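PDB 1NO7: major capsid protein from Human herpesvirus 1, which forms the principal building block of the herpesvirus capsid shell, represented here by its protease-resistant upper domain. Local coordinates for residues A139-D143 against H559-A565; M366-R372 against A565-T571. One frame throughout, in Å; residues are numbered along the deposited sequence.

Contacts 1 and 2 show how consecutive helices can tie remote parts of a chain together. Helices 554-562 and 567-577 follow each other; the first meets helix 139-150 in contact 1, the second meets helix 353-371 in contact 2, and Ala565, in the connection between them, belongs to both. The two centres lie about 10 Å apart, on the same side of the chain's centre, contact 2 being the more buried. They also touch directly: Val560 CG1 packs 3.4 Å from Arg372 CA, while Leu570 CD1 lies 3.9 Å from both Ser563 OG and His559 NE2. Both are structural packing within the upper domain of the capsid protein.

Contact 1: A139-D143 against H559-A565; sequences AAFRD and HVRESAA
Ala139 and Glu562 meet at the margin of a helix-to-helix junction in which the first turn of helix 139-150 packs against the C-terminal end of helix 554-562 and the loop beyond it. The central feature is a histidine-carboxylate hydrogen bond, an example of how one acidic side chain can join a helix to both another helix and the loop that follows. At the margin the contact is loose: Ala139 CB points toward the other segment and lies 4.0 Å from OE2 of the poorly ordered Glu562, whose other oxygen, OE1, bonds to Gln558.

One turn on, Arg142 contributes its aliphatic stem. Its CG sits over one face of the His559 imidazole, displaced toward the rim and 4.0 Å from the ring centroid, in a CH-pi contact. The bent chain runs alongside His559, the two side chains pointing in opposite senses. NH2 hydrogen-bonds to Gly130 O and NH1, weakly, to Cys137 O, so the polar end is held outside this contact; helix 567-577 adds Leu570 beside His559.

Asp143 does the polar work, and its two oxygens accept from different donors. OD1 accepts a hydrogen bond of 2.8 Å from His559 NE2, approached almost head-on, although the oxygen is tilted 22° from the imidazole plane. With CG of His559 anti to the backbone N (chi1 172°), the ring extends from its helix to the aspartate. OD2 turns to the loop just past the helix end: Ser563 OG donates to it at 2.7 Å and meets the syn lone pair of OD2, on the side of OD1. The carboxylate thus grips the last helical turn and the first residue after it, and its negative charge probably favours a proton on His559 NE2. Beside these bonds, Ala565 CB packs 3.5 Å from OD2, and Ala564 N adds a weak hydrogen bond to the same oxygen at 3.4 Å.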
ATOM      1  N   ALA A 139       8.918  23.157   0.502  1.00 32.72           N
ATOM      2  CA  ALA A 139       9.284  21.838  -0.005  1.00 32.72           C
ATOM      3  C   ALA A 139      10.803  21.890  -0.184  1.00 32.72           C
ATOM      4  O   ALA A 139      11.559  21.107   0.433  1.00 32.72           O
ATOM      5  CB  ALA A 139       8.591  21.602  -1.354  1.00 29.66           C
ATOM      6  N   ALA A 140      11.227  22.852  -1.003  1.00 47.58           N
ATOM      7  CA  ALA A 140      12.630  23.086  -1.296  1.00 47.58           C
ATOM      8  C   ALA A 140      13.486  22.882  -0.045  1.00 47.58           C
ATOM      9  O   ALA A 140      14.632  22.421  -0.133  1.00 47.58           O
ATOM     10  CB  ALA A 140      12.811  24.501  -1.831  1.00127.23           C
ATOM     11  N   PHE A 141      12.937  23.229   1.118  1.00 42.14           N
ATOM     12  CA  PHE A 141      13.678  23.064   2.362  1.00 42.14           C
ATOM     13  C   PHE A 141      13.769  21.576   2.694  1.00 42.14           C
ATOM     14  O   PHE A 141      14.862  20.986   2.639  1.00 42.14           O
ATOM     15  CB  PHE A 141      13.003  23.836   3.513  1.00 78.14           C
ATOM     16  CG  PHE A 141      13.366  23.330   4.885  1.00 78.14           C
ATOM     17  CD1 PHE A 141      14.697  23.220   5.272  1.00 78.14           C
ATOM     18  CD2 PHE A 141      12.373  22.916   5.773  1.00 78.14           C
ATOM     19  CE1 PHE A 141      15.038  22.693   6.524  1.00 78.14           C
ATOM     20  CE2 PHE A 141      12.701  22.389   7.025  1.00 78.14           C
ATOM     21  CZ  PHE A 141      14.036  22.277   7.401  1.00 78.14           C
ATOM     22  N   ARG A 142      12.620  20.968   3.009  1.00 51.42           N
ATOM     23  CA  ARG A 142      12.582  19.556   3.385  1.00 51.42           C
ATOM     24  C   ARG A 142      13.425  18.707   2.448  1.00 51.42           C
ATOM     25  O   ARG A 142      14.083  17.768   2.893  1.00 51.42           O
ATOM     26  CB  ARG A 142      11.130  19.047   3.486  1.00 28.33           C
ATOM     27  CG  ARG A 142      10.172  19.570   2.420  1.00 28.33           C
ATOM     28  CD  ARG A 142       8.864  20.139   3.030  1.00 28.33           C
ATOM     29  NE  ARG A 142       8.202  19.246   3.994  1.00 28.33           N
ATOM     30  CZ  ARG A 142       6.937  19.389   4.402  1.00 28.33           C
ATOM     31  NH1 ARG A 142       6.194  20.384   3.926  1.00 28.33           N
ATOM     32  NH2 ARG A 142       6.409  18.544   5.287  1.00 28.33           N
ATOM     33  N   ASP A 143      13.433  19.048   1.162  1.00 23.70           N
ATOM     34  CA  ASP A 143      14.258  18.311   0.207  1.00 23.70           C
ATOM     35  C   ASP A 143      15.704  18.462   0.687  1.00 23.70           C
ATOM     36  O   ASP A 143      16.378  17.477   1.022  1.00 23.70           O
ATOM     37  CB  ASP A 143      14.111  18.902  -1.194  1.00 95.67           C
ATOM     38  CG  ASP A 143      12.985  18.255  -1.980  1.00 95.67           C
ATOM     39  OD1 ASP A 143      12.022  17.781  -1.341  1.00 95.67           O
ATOM     40  OD2 ASP A 143      13.055  18.225  -3.233  1.00 95.67           O
ATOM     41  N   HIS A 559       3.960  17.571  -1.039  1.00 27.54           N
ATOM     42  CA  HIS A 559       5.409  17.585  -1.096  1.00 27.54           C
ATOM     43  C   HIS A 559       5.848  16.726  -2.272  1.00 27.54           C
ATOM     44  O   HIS A 559       6.308  17.249  -3.292  1.00 27.54           O
ATOM     45  CB  HIS A 559       6.004  17.042   0.200  1.00 33.58           C
ATOM     46  CG  HIS A 559       7.487  16.857   0.143  1.00 33.58           C
ATOM     47  ND1 HIS A 559       8.222  16.389   1.217  1.00 33.58           N
ATOM     48  CD2 HIS A 559       8.372  17.058  -0.864  1.00 33.58           C
ATOM     49  CE1 HIS A 559       9.496  16.308   0.868  1.00 33.58           C
ATOM     50  NE2 HIS A 559       9.614  16.707  -0.389  1.00 33.58           N
ATOM     51  N   VAL A 560       5.694  15.413  -2.122  1.00 42.93           N
ATOM     52  CA  VAL A 560       6.066  14.445  -3.157  1.00 42.93           C
ATOM     53  C   VAL A 560       5.730  14.953  -4.552  1.00 42.93           C
ATOM     54  O   VAL A 560       6.621  15.172  -5.385  1.00 42.93           O
ATOM     55  CB  VAL A 560       5.306  13.112  -2.996  1.00 24.77           C
ATOM     56  CG1 VAL A 560       5.736  12.190  -4.088  1.00 24.77           C
ATOM     57  CG2 VAL A 560       5.553  12.500  -1.626  1.00 24.77           C
ATOM     58  N   ARG A 561       4.429  15.129  -4.787  1.00 33.87           N
ATOM     59  CA  ARG A 561       3.913  15.586  -6.063  1.00 33.87           C
ATOM     60  C   ARG A 561       4.774  16.658  -6.703  1.00 33.87           C
ATOM     61  O   ARG A 561       5.069  16.563  -7.888  1.00 33.87           O
ATOM     62  CB  ARG A 561       2.462  16.058  -5.909  1.00100.14           C
ATOM     63  CG  ARG A 561       1.494  14.890  -5.738  1.00100.14           C
ATOM     64  CD  ARG A 561       0.138  15.277  -5.148  1.00100.14           C
ATOM     65  NE  ARG A 561      -0.754  15.956  -6.089  1.00100.14           N
ATOM     66  CZ  ARG A 561      -2.044  16.203  -5.851  1.00100.14           C
ATOM     67  NH1 ARG A 561      -2.599  15.828  -4.704  1.00100.14           N
ATOM     68  NH2 ARG A 561      -2.783  16.829  -6.758  1.00100.14           N
ATOM     69  N   GLU A 562       5.221  17.656  -5.946  1.00 58.69           N
ATOM     70  CA  GLU A 562       6.042  18.686  -6.574  1.00 58.69           C
ATOM     71  C   GLU A 562       7.539  18.620  -6.295  1.00 58.69           C
ATOM     72  O   GLU A 562       8.317  19.265  -6.999  1.00 58.69           O
ATOM     73  CB  GLU A 562       5.512  20.087  -6.234  1.00109.56           C
ATOM     74  CG  GLU A 562       5.642  20.521  -4.786  1.00109.56           C
ATOM     75  CD  GLU A 562       5.177  21.958  -4.577  1.00109.56           C
ATOM     76  OE1 GLU A 562       3.984  22.244  -4.819  1.00109.56           O
ATOM     77  OE2 GLU A 562       6.007  22.804  -4.177  1.00109.56           O
ATOM     78  N   SER A 563       7.956  17.841  -5.296  1.00 42.50           N
ATOM     79  CA  SER A 563       9.385  17.748  -4.971  1.00 42.50           C
ATOM     80  C   SER A 563      10.186  17.443  -6.220  1.00 42.50           C
ATOM     81  O   SER A 563       9.678  16.807  -7.146  1.00 42.50           O
ATOM     82  CB  SER A 563       9.661  16.653  -3.939  1.00 49.89           C
ATOM     83  OG  SER A 563      11.064  16.459  -3.807  1.00 49.89           O
ATOM     84  N   ALA A 564      11.437  17.888  -6.253  1.00 55.37           N
ATOM     85  CA  ALA A 564      12.260  17.625  -7.427  1.00 55.37           C
ATOM     86  C   ALA A 564      13.639  17.144  -7.033  1.00 55.37           C
ATOM     87  O   ALA A 564      14.649  17.728  -7.431  1.00 55.37           O
ATOM     88  CB  ALA A 564      12.370  18.872  -8.291  1.00 11.52           C
ATOM     89  N   ALA A 565      13.676  16.068  -6.257  1.00 51.99           N
ATOM     90  CA  ALA A 565      14.939  15.506  -5.810  1.00 51.99           C
ATOM     91  C   ALA A 565      15.133  14.067  -6.281  1.00 51.99           C
ATOM     92  O   ALA A 565      14.172  13.373  -6.616  1.00 51.99           O
ATOM     93  CB  ALA A 565      15.012  15.563  -4.295  1.00 74.80           C
TER

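Contact 2: M366-R372 against A565-T571; sequences MVPAFSR and AGENALT
Ala565 and Arg372 open a buried helix-to-helix contact in which the end of helix 353-371 packs against the start of helix 567-577. The axes of the short segments approach to 9.2 Å with their directions 138° apart, closer to antiparallel than parallel. The contact illustrates how an arginine just past one helix can join the start of another: Arg372 NH2 makes a weak hydrogen bond of 2.7 Å to Ala565 O, right before the N-cap residue Gly566.

The CB of Glu567 points toward the other helix, and both its stem and its carboxylate are used. Its CG lies 3.4 Å from Phe370 CD2. The carboxylate then forms a salt bridge whose hydrogen bond is weak, OE1 sitting in the guanidinium plane 3.2 Å from Arg372 NH1, with the two flat groups turned 80° to each other. OE2 pairs with Arg165 of helix 158-169, so the acid is shared between two arginines.

Leu570 covers one face of the same guanidinium, CD2 lying over its centre, 3.2 Å from Arg372 CZ. Bends at chi2 and chi3 of Arg372 carry the group there, its edge holding the polar partners and its face the methyl.

Thr571 closes the contact: OG1, beside the backbone N (chi1 -70°), hydrogen-bonds back to Glu567 O. The same oxygen lies 4.0 Å from Ala369 CB. Met366 CE approaches it to 4.1 Å.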
ATOM      1  N   MET A 366       9.299   4.821   0.314  1.00 38.19           N
ATOM      2  CA  MET A 366       9.825   4.229  -0.909  1.00 38.19           C
ATOM      3  C   MET A 366       8.852   4.360  -2.093  1.00 38.19           C
ATOM      4  O   MET A 366       9.229   4.872  -3.157  1.00 38.19           O
ATOM      5  CB  MET A 366      10.154   2.758  -0.644  1.00 19.16           C
ATOM      6  CG  MET A 366      11.232   2.539   0.419  1.00 19.16           C
ATOM      7  SD  MET A 366      12.961   2.603  -0.265  1.00 19.16           S
ATOM      8  CE  MET A 366      12.766   3.776  -1.657  1.00 19.16           C
ATOM      9  N   VAL A 367       7.613   3.905  -1.912  1.00 28.02           N
ATOM     10  CA  VAL A 367       6.612   3.992  -2.977  1.00 28.02           C
ATOM     11  C   VAL A 367       6.456   5.433  -3.498  1.00 28.02           C
ATOM     12  O   VAL A 367       6.692   5.716  -4.690  1.00 28.02           O
ATOM     13  CB  VAL A 367       5.224   3.514  -2.491  1.00 23.99           C
ATOM     14  CG1 VAL A 367       4.184   3.761  -3.578  1.00 23.99           C
ATOM     15  CG2 VAL A 367       5.274   2.051  -2.116  1.00 23.99           C
ATOM     16  N   PRO A 368       6.053   6.368  -2.604  1.00 38.45           N
ATOM     17  CA  PRO A 368       5.867   7.770  -2.987  1.00 38.45           C
ATOM     18  C   PRO A 368       7.145   8.258  -3.631  1.00 38.45           C
ATOM     19  O   PRO A 368       7.113   8.902  -4.679  1.00 38.45           O
ATOM     20  CB  PRO A 368       5.618   8.465  -1.659  1.00 19.00           C
ATOM     21  CG  PRO A 368       5.052   7.359  -0.766  1.00 19.00           C
ATOM     22  CD  PRO A 368       5.929   6.205  -1.141  1.00 19.00           C
ATOM     23  N   ALA A 369       8.269   7.940  -2.999  1.00 27.92           N
ATOM     24  CA  ALA A 369       9.567   8.336  -3.522  1.00 27.92           C
ATOM     25  C   ALA A 369       9.674   8.071  -5.028  1.00 27.92           C
ATOM     26  O   ALA A 369      10.019   8.978  -5.790  1.00 27.92           O
ATOM     27  CB  ALA A 369      10.675   7.589  -2.789  1.00 21.89           C
ATOM     28  N   PHE A 370       9.359   6.839  -5.446  1.00 42.42           N
ATOM     29  CA  PHE A 370       9.431   6.430  -6.857  1.00 42.42           C
ATOM     30  C   PHE A 370       8.221   6.764  -7.727  1.00 42.42           C
ATOM     31  O   PHE A 370       8.366   7.159  -8.889  1.00 42.42           O
ATOM     32  CB  PHE A 370       9.656   4.916  -6.962  1.00 42.78           C
ATOM     33  CG  PHE A 370      11.002   4.468  -6.507  1.00 42.78           C
ATOM     34  CD1 PHE A 370      11.149   3.770  -5.320  1.00 42.78           C
ATOM     35  CD2 PHE A 370      12.134   4.761  -7.260  1.00 42.78           C
ATOM     36  CE1 PHE A 370      12.410   3.372  -4.887  1.00 42.78           C
ATOM     37  CE2 PHE A 370      13.401   4.367  -6.837  1.00 42.78           C
ATOM     38  CZ  PHE A 370      13.542   3.671  -5.643  1.00 42.78           C
ATOM     39  N   SER A 371       7.031   6.588  -7.166  1.00 32.31           N
ATOM     40  CA  SER A 371       5.797   6.809  -7.911  1.00 32.31           C
ATOM     41  C   SER A 371       5.374   8.255  -7.996  1.00 32.31           C
ATOM     42  O   SER A 371       4.546   8.605  -8.849  1.00 32.31           O
ATOM     43  CB  SER A 371       4.642   6.031  -7.276  1.00 37.77           C
ATOM     44  OG  SER A 371       4.264   6.622  -6.037  1.00 37.77           O
ATOM     45  N   ARG A 372       5.907   9.089  -7.092  1.00 37.95           N
ATOM     46  CA  ARG A 372       5.562  10.508  -7.055  1.00 37.95           C
ATOM     47  C   ARG A 372       4.048  10.655  -7.170  1.00 37.95           C
ATOM     48  O   ARG A 372       3.555  11.516  -7.907  1.00 37.95           O
ATOM     49  CB  ARG A 372       6.243  11.269  -8.198  1.00 44.34           C
ATOM     50  CG  ARG A 372       7.762  11.346  -8.103  1.00 44.34           C
ATOM     51  CD  ARG A 372       8.197  11.924  -6.763  1.00 44.34           C
ATOM     52  NE  ARG A 372       9.394  12.760  -6.868  1.00 44.34           N
ATOM     53  CZ  ARG A 372      10.585  12.320  -7.254  1.00 44.34           C
ATOM     54  NH1 ARG A 372      10.742  11.045  -7.574  1.00 44.34           N
ATOM     55  NH2 ARG A 372      11.615  13.154  -7.325  1.00 44.34           N
ATOM     56  N   ALA A 565      13.676  16.068  -6.257  1.00 51.99           N
ATOM     57  CA  ALA A 565      14.939  15.506  -5.810  1.00 51.99           C
ATOM     58  C   ALA A 565      15.133  14.067  -6.281  1.00 51.99           C
ATOM     59  O   ALA A 565      14.172  13.373  -6.616  1.00 51.99           O
ATOM     60  CB  ALA A 565      15.012  15.563  -4.295  1.00 74.80           C
ATOM     61  N   GLY A 566      16.388  13.630  -6.308  1.00 71.07           N
ATOM     62  CA  GLY A 566      16.667  12.265  -6.699  1.00 71.07           C
ATOM     63  C   GLY A 566      15.951  11.422  -5.670  1.00 71.07           C
ATOM     64  O   GLY A 566      15.672  11.910  -4.570  1.00 71.07           O
ATOM     65  N   GLU A 567      15.637  10.174  -6.001  1.00 39.82           N
ATOM     66  CA  GLU A 567      14.941   9.334  -5.044  1.00 39.82           C
ATOM     67  C   GLU A 567      15.695   9.238  -3.721  1.00 39.82           C
ATOM     68  O   GLU A 567      15.109   9.480  -2.661  1.00 39.82           O
ATOM     69  CB  GLU A 567      14.693   7.942  -5.622  1.00 50.24           C
ATOM     70  CG  GLU A 567      13.428   7.850  -6.482  1.00 50.24           C
ATOM     71  CD  GLU A 567      13.541   8.604  -7.813  1.00 50.24           C
ATOM     72  OE1 GLU A 567      12.545   8.607  -8.586  1.00 50.24           O
ATOM     73  OE2 GLU A 567      14.621   9.186  -8.082  1.00 50.24           O
ATOM     74  N   ASN A 568      16.988   8.917  -3.770  1.00 51.54           N
ATOM     75  CA  ASN A 568      17.777   8.813  -2.538  1.00 51.54           C
ATOM     76  C   ASN A 568      17.522   9.992  -1.597  1.00 51.54           C
ATOM     77  O   ASN A 568      17.229   9.801  -0.408  1.00 51.54           O
ATOM     78  CB  ASN A 568      19.266   8.730  -2.861  1.00 53.44           C
ATOM     79  CG  ASN A 568      19.685   7.344  -3.288  1.00 53.44           C
ATOM     80  OD1 ASN A 568      20.204   7.154  -4.390  1.00 53.44           O
ATOM     81  ND2 ASN A 568      19.459   6.359  -2.415  1.00 53.44           N
ATOM     82  N   ALA A 569      17.634  11.206  -2.133  1.00 31.57           N
ATOM     83  CA  ALA A 569      17.397  12.410  -1.346  1.00 31.57           C
ATOM     84  C   ALA A 569      15.947  12.380  -0.855  1.00 31.57           C
ATOM     85  O   ALA A 569      15.663  12.169   0.342  1.00 31.57           O
ATOM     86  CB  ALA A 569      17.632  13.640  -2.213  1.00 97.18           C
ATOM     87  N   LEU A 570      15.034  12.565  -1.807  1.00 13.17           N
ATOM     88  CA  LEU A 570      13.601  12.576  -1.523  1.00 13.17           C
ATOM     89  C   LEU A 570      13.184  11.481  -0.549  1.00 13.17           C
ATOM     90  O   LEU A 570      12.147  11.585   0.112  1.00 13.17           O
ATOM     91  CB  LEU A 570      12.813  12.435  -2.826  1.00 25.47           C
ATOM     92  CG  LEU A 570      11.328  12.138  -2.661  1.00 25.47           C
ATOM     93  CD1 LEU A 570      10.687  13.176  -1.773  1.00 25.47           C
ATOM     94  CD2 LEU A 570      10.672  12.128  -4.041  1.00 25.47           C
ATOM     95  N   THR A 571      13.994  10.431  -0.465  1.00 26.93           N
ATOM     96  CA  THR A 571      13.682   9.332   0.427  1.00 26.93           C
ATOM     97  C   THR A 571      13.871   9.801   1.841  1.00 26.93           C
ATOM     98  O   THR A 571      12.904   9.912   2.599  1.00 26.93           O
ATOM     99  CB  THR A 571      14.603   8.141   0.220  1.00 36.58           C
ATOM    100  OG1 THR A 571      14.320   7.513  -1.041  1.00 36.58           O
ATOM    101  CG2 THR A 571      14.398   7.156   1.343  1.00 36.58           C
TER